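Local coordinates for protein malate synthase (Haloferax volcanii, PDB 3OYZ) that catalyses the magnesium-dependent Claisen condensation of acetyl-CoA with glyoxylate and the hydrolysis of the malyl-CoA intermediate, giving malate for the glyoxylate cycle, at residues A[33-38]-A[44-49]; A[68-73]-A[79-84]; A[73-78]-A[113-118]. All blocks are in the same frame, centred on the assembly; numbering follows the deposited sequence.

Contact 1 of 3, residues A[33-38]-A[44-49]. With ACO (acetyl coenzyme *a), chain B.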
loop_
_atom_site.group_PDB
_atom_site.type_symbol
_atom_site.label_atom_id
_atom_site.label_comp_id
_atom_site.label_asym_id
_atom_site.label_seq_id
_atom_site.Cartn_x
_atom_site.Cartn_y
_atom_site.Cartn_z
ATOM N N ARG A 33 -17.958 -20.119 29.779
ATOM C CA ARG A 33 -18.922 -20.255 28.692
ATOM C C ARG A 33 -18.238 -20.420 27.335
ATOM O O ARG A 33 -18.583 -21.321 26.562
ATOM C CB ARG A 33 -19.804 -19.001 28.722
ATOM C CG ARG A 33 -20.603 -18.826 27.449
ATOM C CD ARG A 33 -21.406 -17.535 27.288
ATOM N NE ARG A 33 -22.532 -17.768 26.380
ATOM C CZ ARG A 33 -23.765 -18.072 26.785
ATOM N NH1 ARG A 33 -24.055 -18.185 28.080
ATOM N NH2 ARG A 33 -24.730 -18.246 25.893
ATOM N N ALA A 34 -17.224 -19.597 27.036
ATOM C CA ALA A 34 -16.559 -19.652 25.721
ATOM C C ALA A 34 -15.869 -20.988 25.607
ATOM O O ALA A 34 -15.858 -21.611 24.551
ATOM C CB ALA A 34 -15.549 -18.473 25.587
ATOM N N ALA A 35 -15.383 -21.504 26.735
ATOM C CA ALA A 35 -14.783 -22.834 26.698
ATOM C C ALA A 35 -15.702 -23.987 26.385
ATOM O O ALA A 35 -15.181 -25.040 26.012
ATOM C CB ALA A 35 -14.049 -23.147 27.958
ATOM N N GLY A 36 -17.024 -23.791 26.528
ATOM C CA GLY A 36 -18.002 -24.854 26.194
ATOM C C GLY A 36 -18.563 -24.799 24.786
ATOM O O GLY A 36 -19.209 -25.749 24.311
ATOM N N LEU A 37 -18.213 -23.745 24.035
ATOM C CA LEU A 37 -18.681 -23.618 22.651
ATOM C C LEU A 37 -18.221 -24.765 21.763
ATOM O O LEU A 37 -17.102 -25.233 21.950
ATOM C CB LEU A 37 -18.211 -22.267 22.108
ATOM C CG LEU A 37 -18.778 -20.987 22.714
ATOM C CD1 LEU A 37 -18.091 -19.733 22.125
ATOM C CD2 LEU A 37 -20.304 -20.896 22.471
ATOM N N ARG A 38 -18.992 -25.173 20.746
ATOM C CA ARG A 38 -18.709 -26.334 19.886
ATOM C C ARG A 38 -19.253 -26.133 18.476
ATOM O O ARG A 38 -20.145 -25.330 18.268
ATOM C CB ARG A 38 -19.369 -27.626 20.426
ATOM C CG ARG A 38 -18.907 -28.062 21.823
ATOM C CD ARG A 38 -17.544 -28.839 21.867
ATOM N NE ARG A 38 -17.116 -29.123 23.251
ATOM C CZ ARG A 38 -16.620 -28.283 24.162
ATOM N NH1 ARG A 38 -16.274 -27.025 23.893
ATOM N NH2 ARG A 38 -16.345 -28.740 25.382
ATOM N N ASP A 44 -11.755 -21.287 15.550
ATOM C CA ASP A 44 -10.488 -21.995 15.299
ATOM C C ASP A 44 -9.427 -21.645 16.352
ATOM O O ASP A 44 -8.624 -22.476 16.767
ATOM C CB ASP A 44 -9.988 -21.619 13.900
ATOM C CG ASP A 44 -10.815 -22.240 12.826
ATOM O OD1 ASP A 44 -11.350 -23.353 13.078
ATOM O OD2 ASP A 44 -10.932 -21.629 11.739
ATOM N N VAL A 45 -9.429 -20.424 16.851
ATOM C CA VAL A 45 -8.412 -19.991 17.821
ATOM C C VAL A 45 -9.159 -19.219 18.850
ATOM O O VAL A 45 -9.848 -18.253 18.565
ATOM C CB VAL A 45 -7.222 -19.112 17.173
ATOM C CG1 VAL A 45 -6.453 -18.473 18.257
ATOM C CG2 VAL A 45 -6.273 -20.037 16.527
ATOM N N TRP A 46 -8.996 -19.638 20.101
ATOM C CA TRP A 46 -9.687 -18.963 21.152
ATOM C C TRP A 46 -8.658 -18.249 22.009
ATOM O O TRP A 46 -7.666 -18.845 22.382
ATOM C CB TRP A 46 -10.455 -20.014 22.018
ATOM C CG TRP A 46 -11.121 -19.333 23.196
ATOM C CD1 TRP A 46 -11.767 -18.131 23.195
ATOM C CD2 TRP A 46 -11.158 -19.800 24.548
ATOM N NE1 TRP A 46 -12.199 -17.819 24.469
ATOM C CE2 TRP A 46 -11.797 -18.815 25.316
ATOM C CE3 TRP A 46 -10.714 -20.983 25.185
ATOM C CZ2 TRP A 46 -12.092 -18.992 26.693
ATOM C CZ3 TRP A 46 -10.894 -21.101 26.590
ATOM C CH2 TRP A 46 -11.591 -20.114 27.308
ATOM N N VAL A 47 -8.896 -16.993 22.327
ATOM C CA VAL A 47 -7.923 -16.170 23.043
ATOM C C VAL A 47 -8.449 -15.665 24.383
ATOM O O VAL A 47 -9.065 -14.596 24.472
ATOM C CB VAL A 47 -7.529 -14.974 22.092
ATOM C CG1 VAL A 47 -6.415 -14.137 22.689
ATOM C CG2 VAL A 47 -7.090 -15.577 20.767
ATOM N N PRO A 48 -8.176 -16.405 25.471
ATOM C CA PRO A 48 -8.491 -15.710 26.707
ATOM C C PRO A 48 -7.632 -14.463 26.851
ATOM O O PRO A 48 -6.407 -14.568 26.916
ATOM C CB PRO A 48 -8.015 -16.698 27.774
ATOM C CG PRO A 48 -8.218 -18.073 27.173
ATOM C CD PRO A 48 -7.886 -17.849 25.672
ATOM N N ASP A 49 -8.255 -13.323 27.021
ATOM C CA ASP A 49 -7.583 -12.059 26.893
ATOM C C ASP A 49 -7.310 -11.334 28.157
ATOM O O ASP A 49 -8.125 -10.508 28.522
ATOM C CB ASP A 49 -8.375 -11.194 25.925
ATOM C CG ASP A 49 -7.646 -9.950 25.493
ATOM O OD1 ASP A 49 -6.471 -9.792 25.853
ATOM O OD2 ASP A 49 -8.301 -9.094 24.862
HETATM N N1A ACO B . -16.501 -14.292 25.422
HETATM C C2A ACO B . -17.319 -15.112 26.109
HETATM N N3A ACO B . -18.642 -14.878 26.169
HETATM C C4A ACO B . -19.233 -13.810 25.574
HETATM C C5A ACO B . -18.359 -12.894 24.810
HETATM C C6A ACO B . -16.910 -13.168 24.789
HETATM N N6A ACO B . -16.137 -12.274 24.117
HETATM N N7A ACO B . -19.130 -11.920 24.311
HETATM C C8A ACO B . -20.394 -12.167 24.732
HETATM N N9A ACO B . -20.464 -13.307 25.433
HETATM C C1B ACO B . -21.737 -13.855 26.003
HETATM C C2B ACO B . -22.564 -12.680 26.507
HETATM O O2B ACO B . -22.155 -12.367 27.838
HETATM C C3B ACO B . -23.987 -13.190 26.394
HETATM O O3B ACO B . -24.102 -14.048 27.533
HETATM P P3B ACO B . -25.501 -14.481 28.286
HETATM O O7A ACO B . -25.638 -15.889 27.727
HETATM O O8A ACO B . -26.446 -13.411 27.779
HETATM O O9A ACO B . -25.253 -14.376 29.774
HETATM C C4B ACO B . -23.925 -14.021 25.123
HETATM O O4B ACO B . -22.574 -14.493 25.021
HETATM C C5B ACO B . -24.217 -13.182 23.884
HETATM O O5B ACO B . -23.607 -11.907 24.093
HETATM P P1A ACO B . -23.924 -10.642 23.159
HETATM O O1A ACO B . -25.312 -10.101 23.283
HETATM O O2A ACO B . -23.571 -11.112 21.778
HETATM O O3A ACO B . -22.944 -9.430 23.527
HETATM P P2A ACO B . -23.130 -8.547 24.851
HETATM O O4A ACO B . -23.400 -9.647 25.827
HETATM O O5A ACO B . -23.917 -7.313 24.462
HETATM O O6A ACO B . -21.673 -7.911 25.194
HETATM C CBP ACO B . -19.382 -7.139 24.739
HETATM C CCP ACO B . -20.840 -7.197 24.267
HETATM C CDP ACO B . -19.276 -6.445 26.096
HETATM C CEP ACO B . -18.627 -6.284 23.729
HETATM C CAP ACO B . -18.756 -8.529 24.902
HETATM O OAP ACO B . -19.104 -9.218 23.709
HETATM C C9P ACO B . -17.246 -8.525 25.024
HETATM O O9P ACO B . -16.713 -8.117 26.062
HETATM N N8P ACO B . -16.558 -8.950 23.951
HETATM C C7P ACO B . -15.103 -8.986 24.006
HETATM C C6P ACO B . -14.450 -7.597 23.930
HETATM C C5P ACO B . -12.970 -7.865 23.723
HETATM O O5P ACO B . -12.565 -9.023 23.641
HETATM N N4P ACO B . -12.204 -6.783 23.585
HETATM C C3P ACO B . -10.773 -6.813 23.336
HETATM C C2P ACO B . -10.450 -7.344 21.937
HETATM S S1P ACO B . -10.486 -5.836 21.014
HETATM C C ACO B . -9.041 -5.000 21.236
HETATM O O ACO B . -8.260 -5.236 22.137
HETATM C CH3 ACO B . -8.765 -3.879 20.283
#
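Trp-46, rising from strand 45-49, spreads its indole under two consecutive alanines of helix 29-36, and these account for the whole contact. The methyl CB of Ala-34 sits above the NE1-CE2-CZ2 rim of the indole, displaced outward, 3.6 Å from Trp-46 NE1 and 3.7 Å from Trp-46 CZ2. It also touches the adenine, 3.8 Å from ACO C2A. One residue on, Ala-35 CB meets the far rim of the benzene ring, 4.0 Å from Trp-46 CH2, while the backbone N of Ala-35 lies above the same face. With CG anti to the backbone N (chi1 176°), the indole is carried up to the helix. Its opposite face rests on Pro-48 CD, 4.0 Å from the ring plane, so the indole is held flat between helix and strand. The buried NE1 is hydrogen-bonded to Ser-17 OG, a residue of the acetyl-CoA site.

The outward side of the helix is looser and polar. Arg-33, exposed and pointing away from the strand, brings a face of its guanidinium against the acetyl-CoA 3'-phosphate, NH1 2.8 Å from ACO O7A. Farther along the chain, exposed Arg-38 folds back, its NH1 giving a nearly straight bond (174°) to Ala-35 O at 3.1 Å and another, from above the carbonyl plane, to Leu-37 O. This is helix-on-strand packing of a beta-alpha-beta unit in a TIM barrel, forming one wall of the acetyl-CoA pocket.

Contact 2 of 3, residues A[68-73]-A[79-84]. With ACO (acetyl coenzyme *a), chain B; PYR (pyruvic acid), chain C.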
loop_
_atom_site.group_PDB
_atom_site.type_symbol
_atom_site.label_atom_id
_atom_site.label_comp_id
_atom_site.label_asym_id
_atom_site.label_seq_id
_atom_site.Cartn_x
_atom_site.Cartn_y
_atom_site.Cartn_z
ATOM N N GLU A 68 -7.206 -21.817 35.892
ATOM C CA GLU A 68 -8.354 -22.609 36.419
ATOM C C GLU A 68 -9.288 -23.134 35.330
ATOM O O GLU A 68 -9.520 -24.357 35.261
ATOM C CB GLU A 68 -9.105 -21.703 37.396
ATOM C CG GLU A 68 -10.054 -22.378 38.400
ATOM C CD GLU A 68 -11.097 -21.409 38.943
ATOM O OE1 GLU A 68 -10.820 -20.249 39.324
ATOM O OE2 GLU A 68 -12.270 -21.819 38.989
ATOM N N VAL A 69 -9.786 -22.247 34.455
ATOM C CA VAL A 69 -10.644 -22.705 33.364
ATOM C C VAL A 69 -10.003 -23.654 32.376
ATOM O O VAL A 69 -10.604 -24.676 31.988
ATOM C CB VAL A 69 -11.300 -21.566 32.596
ATOM C CG1 VAL A 69 -12.071 -22.140 31.405
ATOM C CG2 VAL A 69 -12.119 -20.678 33.557
ATOM N N ILE A 70 -8.770 -23.366 31.940
ATOM C CA ILE A 70 -8.186 -24.238 30.927
ATOM C C ILE A 70 -7.812 -25.593 31.543
ATOM O O ILE A 70 -7.806 -26.648 30.879
ATOM C CB ILE A 70 -6.862 -23.568 30.296
ATOM C CG1 ILE A 70 -7.263 -22.306 29.538
ATOM C CG2 ILE A 70 -6.188 -24.555 29.382
ATOM C CD1 ILE A 70 -6.123 -21.652 28.725
ATOM N N SER A 71 -7.373 -25.514 32.785
ATOM C CA SER A 71 -7.207 -26.723 33.617
ATOM C C SER A 71 -8.419 -27.698 33.516
ATOM O O SER A 71 -8.328 -28.851 33.053
ATOM C CB SER A 71 -7.085 -26.243 35.076
ATOM O OG SER A 71 -6.248 -27.163 35.741
ATOM N N GLU A 72 -9.573 -27.148 33.840
ATOM C CA GLU A 72 -10.841 -27.918 33.962
ATOM C C GLU A 72 -11.515 -28.255 32.638
ATOM O O GLU A 72 -12.065 -29.363 32.482
ATOM C CB GLU A 72 -11.787 -27.171 34.894
ATOM C CG GLU A 72 -11.196 -27.034 36.295
ATOM C CD GLU A 72 -11.892 -26.020 37.197
ATOM O OE1 GLU A 72 -12.723 -25.226 36.725
ATOM O OE2 GLU A 72 -11.612 -25.961 38.420
ATOM N N GLN A 73 -11.391 -27.356 31.654
ATOM C CA GLN A 73 -12.109 -27.492 30.377
ATOM C C GLN A 73 -11.330 -27.558 29.084
ATOM O O GLN A 73 -11.905 -27.819 28.019
ATOM C CB GLN A 73 -13.072 -26.324 30.204
ATOM C CG GLN A 73 -14.030 -26.276 31.352
ATOM C CD GLN A 73 -15.175 -25.333 31.157
ATOM O OE1 GLN A 73 -15.271 -24.414 31.924
ATOM N NE2 GLN A 73 -16.033 -25.535 30.153
ATOM N N GLY A 79 -11.131 -26.017 19.286
ATOM C CA GLY A 79 -10.158 -25.154 18.575
ATOM C C GLY A 79 -8.809 -25.072 19.278
ATOM O O GLY A 79 -8.486 -25.954 20.070
ATOM N N GLU A 80 -7.975 -24.053 19.029
ATOM C CA GLU A 80 -6.657 -24.018 19.715
ATOM C C GLU A 80 -6.752 -22.925 20.704
ATOM O O GLU A 80 -7.355 -21.903 20.393
ATOM C CB GLU A 80 -5.530 -23.692 18.699
ATOM C CG GLU A 80 -5.152 -24.859 17.765
ATOM C CD GLU A 80 -3.891 -24.548 16.904
ATOM O OE1 GLU A 80 -3.245 -23.507 17.178
ATOM O OE2 GLU A 80 -3.483 -25.342 16.008
ATOM N N ILE A 81 -6.075 -23.049 21.846
ATOM C CA ILE A 81 -6.102 -22.030 22.859
ATOM C C ILE A 81 -4.731 -21.250 22.941
ATOM O O ILE A 81 -3.660 -21.810 23.158
ATOM C CB ILE A 81 -6.458 -22.624 24.250
ATOM C CG1 ILE A 81 -7.718 -23.558 24.187
ATOM C CG2 ILE A 81 -6.598 -21.521 25.324
ATOM C CD1 ILE A 81 -8.161 -24.045 25.651
ATOM N N HIS A 82 -4.812 -19.941 22.827
ATOM C CA HIS A 82 -3.604 -19.073 22.804
ATOM C C HIS A 82 -3.986 -17.857 23.592
ATOM O O HIS A 82 -4.475 -16.901 23.006
ATOM C CB HIS A 82 -3.398 -18.640 21.318
ATOM C CG HIS A 82 -2.984 -19.744 20.390
ATOM N ND1 HIS A 82 -1.673 -19.949 20.007
ATOM C CD2 HIS A 82 -3.729 -20.610 19.653
ATOM C CE1 HIS A 82 -1.618 -20.952 19.152
ATOM N NE2 HIS A 82 -2.861 -21.341 18.885
ATOM N N PRO A 83 -3.743 -17.779 24.924
ATOM C CA PRO A 83 -4.137 -16.597 25.659
ATOM C C PRO A 83 -3.321 -15.309 25.358
ATOM O O PRO A 83 -2.118 -15.422 25.039
ATOM C CB PRO A 83 -3.799 -16.989 27.120
ATOM C CG PRO A 83 -3.845 -18.426 27.186
ATOM C CD PRO A 83 -3.262 -18.849 25.816
ATOM N N ARG A 84 -3.922 -14.136 25.438
ATOM C CA ARG A 84 -3.188 -12.880 25.212
ATOM C C ARG A 84 -2.667 -12.367 26.552
ATOM O O ARG A 84 -3.467 -12.107 27.466
ATOM C CB ARG A 84 -4.047 -11.820 24.490
ATOM C CG ARG A 84 -3.303 -10.426 24.315
ATOM C CD ARG A 84 -3.836 -9.630 23.167
ATOM N NE ARG A 84 -5.100 -8.962 23.510
ATOM C CZ ARG A 84 -5.622 -7.923 22.873
ATOM N NH1 ARG A 84 -5.041 -7.300 21.817
ATOM N NH2 ARG A 84 -6.736 -7.424 23.357
HETATM N N1A ACO B . -16.501 -14.292 25.422
HETATM C C2A ACO B . -17.319 -15.112 26.109
HETATM N N3A ACO B . -18.642 -14.878 26.169
HETATM C C4A ACO B . -19.233 -13.810 25.574
HETATM C C5A ACO B . -18.359 -12.894 24.810
HETATM C C6A ACO B . -16.910 -13.168 24.789
HETATM N N6A ACO B . -16.137 -12.274 24.117
HETATM N N7A ACO B . -19.130 -11.920 24.311
HETATM C C8A ACO B . -20.394 -12.167 24.732
HETATM N N9A ACO B . -20.464 -13.307 25.433
HETATM C C1B ACO B . -21.737 -13.855 26.003
HETATM C C2B ACO B . -22.564 -12.680 26.507
HETATM O O2B ACO B . -22.155 -12.367 27.838
HETATM C C3B ACO B . -23.987 -13.190 26.394
HETATM O O3B ACO B . -24.102 -14.048 27.533
HETATM P P3B ACO B . -25.501 -14.481 28.286
HETATM O O7A ACO B . -25.638 -15.889 27.727
HETATM O O8A ACO B . -26.446 -13.411 27.779
HETATM O O9A ACO B . -25.253 -14.376 29.774
HETATM C C4B ACO B . -23.925 -14.021 25.123
HETATM O O4B ACO B . -22.574 -14.493 25.021
HETATM C C5B ACO B . -24.217 -13.182 23.884
HETATM O O5B ACO B . -23.607 -11.907 24.093
HETATM P P1A ACO B . -23.924 -10.642 23.159
HETATM O O1A ACO B . -25.312 -10.101 23.283
HETATM O O2A ACO B . -23.571 -11.112 21.778
HETATM O O3A ACO B . -22.944 -9.430 23.527
HETATM P P2A ACO B . -23.130 -8.547 24.851
HETATM O O4A ACO B . -23.400 -9.647 25.827
HETATM O O5A ACO B . -23.917 -7.313 24.462
HETATM O O6A ACO B . -21.673 -7.911 25.194
HETATM C CBP ACO B . -19.382 -7.139 24.739
HETATM C CCP ACO B . -20.840 -7.197 24.267
HETATM C CDP ACO B . -19.276 -6.445 26.096
HETATM C CEP ACO B . -18.627 -6.284 23.729
HETATM C CAP ACO B . -18.756 -8.529 24.902
HETATM O OAP ACO B . -19.104 -9.218 23.709
HETATM C C9P ACO B . -17.246 -8.525 25.024
HETATM O O9P ACO B . -16.713 -8.117 26.062
HETATM N N8P ACO B . -16.558 -8.950 23.951
HETATM C C7P ACO B . -15.103 -8.986 24.006
HETATM C C6P ACO B . -14.450 -7.597 23.930
HETATM C C5P ACO B . -12.970 -7.865 23.723
HETATM O O5P ACO B . -12.565 -9.023 23.641
HETATM N N4P ACO B . -12.204 -6.783 23.585
HETATM C C3P ACO B . -10.773 -6.813 23.336
HETATM C C2P ACO B . -10.450 -7.344 21.937
HETATM S S1P ACO B . -10.486 -5.836 21.014
HETATM C C ACO B . -9.041 -5.000 21.236
HETATM O O ACO B . -8.260 -5.236 22.137
HETATM C CH3 ACO B . -8.765 -3.879 20.283
HETATM C C PYR C . -6.556 -3.450 18.807
HETATM O O PYR C . -5.748 -2.620 19.347
HETATM O OXT PYR C . -7.182 -3.208 17.712
HETATM C CA PYR C . -6.629 -4.717 19.388
HETATM O O3 PYR C . -5.893 -5.006 20.424
HETATM C CB PYR C . -7.481 -5.766 18.778
#
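Ile-70 of helix 59-73 and Ile-81 of strand 80-81 reach for one another tip to tip, and their ends make the closest meeting of the contact. Ile-70 CD1 lies 3.4 Å from Ile-81 CG2, tighter than usual for two methyl carbons. The two isoleucines share one conformation: in each, CG1 is anti to the carbonyl carbon (chi1 -65° in Ile-70, -48° in Ile-81) and the chain runs on extended to CD1. They use different branches, the long arm of Ile-70 meeting the short CG2 branch of Ile-81. Ile-70 CD1 also touches the ring of Pro-83, 4.2 Å from its CG, so one methyl meets both Ile-81 of the strand and Pro-83 just after it. Ile-81 packs on Trp-46 and Pro-48 of the adjoining strand.

His-82, between Ile-81 and Pro-83, has its CB directed away from the helix. Its NE2 donates to Glu-80 OE1 at 2.8 Å, within the imidazole plane and onto the anti lone pair of the carboxylate, which probably limits rotation of the imidazole.

Beyond the proline, the chain of Arg-84 bends at chi3 (78°) and presents its guanidinium edge to acetyl-CoA and to pyruvate, which occupies the glyoxylate site. NH1 donates to PYR O3 at 2.8 Å and NH2 to the thioester oxygen ACO O at 2.9 Å, both nearly straight and with the acceptors in the guanidinium plane. Salt bridges from NH2 to Asp-49 and Glu-51 probably help to position it. The pattern is that of a TIM barrel: apolar helix-to-strand packing outside, and an active-site arginine just past the carboxyl end of the strand.

Contact 3 of 3, residues A[73-78]-A[113-118]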
loop_
_atom_site.group_PDB
_atom_site.type_symbol
_atom_site.label_atom_id
_atom_site.label_comp_id
_atom_site.label_asym_id
_atom_site.label_seq_id
_atom_site.Cartn_x
_atom_site.Cartn_y
_atom_site.Cartn_z
ATOM N N GLN A 73 -11.391 -27.356 31.654
ATOM C CA GLN A 73 -12.109 -27.492 30.377
ATOM C C GLN A 73 -11.330 -27.558 29.084
ATOM O O GLN A 73 -11.905 -27.819 28.019
ATOM C CB GLN A 73 -13.072 -26.324 30.204
ATOM C CG GLN A 73 -14.030 -26.276 31.352
ATOM C CD GLN A 73 -15.175 -25.333 31.157
ATOM O OE1 GLN A 73 -15.271 -24.414 31.924
ATOM N NE2 GLN A 73 -16.033 -25.535 30.153
ATOM N N GLY A 74 -10.030 -27.280 29.147
ATOM C CA GLY A 74 -9.307 -27.103 27.908
ATOM C C GLY A 74 -9.160 -28.417 27.199
ATOM O O GLY A 74 -9.051 -28.434 25.980
ATOM N N ALA A 75 -9.207 -29.534 27.922
ATOM C CA ALA A 75 -9.028 -30.823 27.256
ATOM C C ALA A 75 -9.930 -31.100 26.065
ATOM O O ALA A 75 -9.470 -31.711 25.087
ATOM C CB ALA A 75 -9.062 -31.994 28.237
ATOM N N GLU A 76 -11.187 -30.666 26.106
ATOM C CA GLU A 76 -12.056 -30.977 24.942
ATOM C C GLU A 76 -12.443 -29.702 24.202
ATOM O O GLU A 76 -13.422 -29.755 23.463
ATOM C CB GLU A 76 -13.393 -31.714 25.220
ATOM C CG GLU A 76 -13.346 -33.196 25.648
ATOM C CD GLU A 76 -13.186 -33.251 27.139
ATOM O OE1 GLU A 76 -13.449 -32.178 27.757
ATOM O OE2 GLU A 76 -12.712 -34.285 27.663
ATOM N N PHE A 77 -11.775 -28.569 24.457
ATOM C CA PHE A 77 -12.096 -27.391 23.638
ATOM C C PHE A 77 -11.732 -27.773 22.210
ATOM O O PHE A 77 -10.646 -28.324 22.001
ATOM C CB PHE A 77 -11.295 -26.182 24.090
ATOM C CG PHE A 77 -11.672 -24.960 23.342
ATOM C CD1 PHE A 77 -12.914 -24.375 23.564
ATOM C CD2 PHE A 77 -10.817 -24.428 22.376
ATOM C CE1 PHE A 77 -13.334 -23.274 22.849
ATOM C CE2 PHE A 77 -11.240 -23.329 21.644
ATOM C CZ PHE A 77 -12.484 -22.759 21.853
ATOM N N PRO A 78 -12.621 -27.584 21.214
ATOM C CA PRO A 78 -12.131 -28.200 19.981
ATOM C C PRO A 78 -11.167 -27.336 19.110
ATOM O O PRO A 78 -10.632 -27.906 18.171
ATOM C CB PRO A 78 -13.395 -28.342 19.125
ATOM C CG PRO A 78 -14.196 -27.160 19.513
ATOM C CD PRO A 78 -13.949 -26.968 21.027
ATOM N N VAL A 113 -1.088 -26.120 30.882
ATOM C CA VAL A 113 -0.146 -25.954 29.757
ATOM C C VAL A 113 -0.271 -27.018 28.690
ATOM O O VAL A 113 -0.101 -26.763 27.469
ATOM C CB VAL A 113 1.340 -25.843 30.213
ATOM C CG1 VAL A 113 1.867 -27.158 30.828
ATOM C CG2 VAL A 113 2.214 -25.409 29.008
ATOM N N GLU A 114 -0.652 -28.228 29.141
ATOM C CA GLU A 114 -0.951 -29.284 28.207
ATOM C C GLU A 114 -2.066 -28.940 27.222
ATOM O O GLU A 114 -2.117 -29.579 26.177
ATOM C CB GLU A 114 -1.233 -30.635 28.935
ATOM C CG GLU A 114 -1.863 -30.464 30.302
ATOM C CD GLU A 114 -0.871 -30.060 31.399
ATOM O OE1 GLU A 114 0.117 -30.758 31.720
ATOM O OE2 GLU A 114 -1.082 -29.005 32.007
ATOM N N HIS A 115 -2.934 -27.967 27.509
ATOM C CA HIS A 115 -3.994 -27.596 26.565
ATOM C C HIS A 115 -3.802 -26.196 25.898
ATOM O O HIS A 115 -4.737 -25.645 25.290
ATOM C CB HIS A 115 -5.384 -27.646 27.249
ATOM C CG HIS A 115 -5.562 -28.867 28.106
ATOM N ND1 HIS A 115 -5.492 -30.146 27.607
ATOM C CD2 HIS A 115 -5.709 -28.998 29.449
ATOM C CE1 HIS A 115 -5.574 -31.019 28.595
ATOM N NE2 HIS A 115 -5.723 -30.346 29.721
ATOM N N ILE A 116 -2.615 -25.615 26.063
ATOM C CA ILE A 116 -2.272 -24.272 25.513
ATOM C C ILE A 116 -1.337 -24.450 24.311
ATOM O O ILE A 116 -0.337 -25.118 24.397
ATOM C CB ILE A 116 -1.632 -23.373 26.567
ATOM C CG1 ILE A 116 -2.770 -23.026 27.528
ATOM C CG2 ILE A 116 -1.117 -22.024 25.990
ATOM C CD1 ILE A 116 -2.403 -22.133 28.669
ATOM N N HIS A 117 -1.700 -23.921 23.157
ATOM C CA HIS A 117 -0.818 -24.084 22.026
ATOM C C HIS A 117 0.187 -22.904 21.912
ATOM O O HIS A 117 1.122 -23.037 21.115
ATOM C CB HIS A 117 -1.631 -24.088 20.739
ATOM C CG HIS A 117 -2.034 -25.458 20.270
ATOM N ND1 HIS A 117 -3.013 -26.203 20.905
ATOM C CD2 HIS A 117 -1.660 -26.172 19.186
ATOM C CE1 HIS A 117 -3.182 -27.345 20.261
ATOM N NE2 HIS A 117 -2.378 -27.346 19.209
ATOM N N GLY A 118 -0.089 -21.763 22.540
ATOM C CA GLY A 118 0.863 -20.617 22.476
ATOM C C GLY A 118 0.244 -19.388 23.089
ATOM O O GLY A 118 -0.747 -19.473 23.857
#
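The imidazole of His-115 lies broadside to the Gly-74 to Ala-75 peptide, taking it over one face. Ala-75 N sits above the centre of the ring, 3.7 Å from its plane, and Gly-74 C approaches the His-115 CG end at 3.7 Å. At the other end the Ala-75 methyl lies over the same face at the rim, CB 3.6 Å from His-115 CE1. The opposite face is backed toward the rim by CG of Glu-114, 3.9 Å from the plane, which leaves the imidazole between its own neighbour and the facing loop. With CG anti to the carbonyl carbon (chi1 -44°), the ring is directed across the interface. Gly-74 suits this closeness, since a beta carbon there would run into His-115 CB. No hydrogen bond crosses; a ring face makes van der Waals contact with a peptide running parallel to it. Swapping His-115 for an alanine would probably strip the Gly-74 to Ala-75 peptide of its flat cover and open a gap beside the Ala-75 methyl. His-115 also touches Ile-70 of helix 59-73. The contact thus joins the turn leaving that helix for strand 80-81 to the loop between helix 92-105 and strand 118-121.

Contacts 1 and 2 are buried helix-on-strand packing in successive beta-alpha-beta units, their strands 45-49 and 80-81 side by side in the barrel; contact 3 is only partly buried and joins two loops farther from the chain's centre. Both buried contacts are apolar, yet an indole lies flat under alanines in the first, whereas the methyl ends of two isoleucines meet tip to tip in the second. Each also reaches acetyl-CoA, and the Asp-49 to Arg-84 salt bridge ties them together at the active site. Contact 3 lies apart from the active site and the bound ligands and lays an imidazole face against backbone. It shares Gln-73 with contact 2, while its Phe-77 packs against Trp-46 of contact 1.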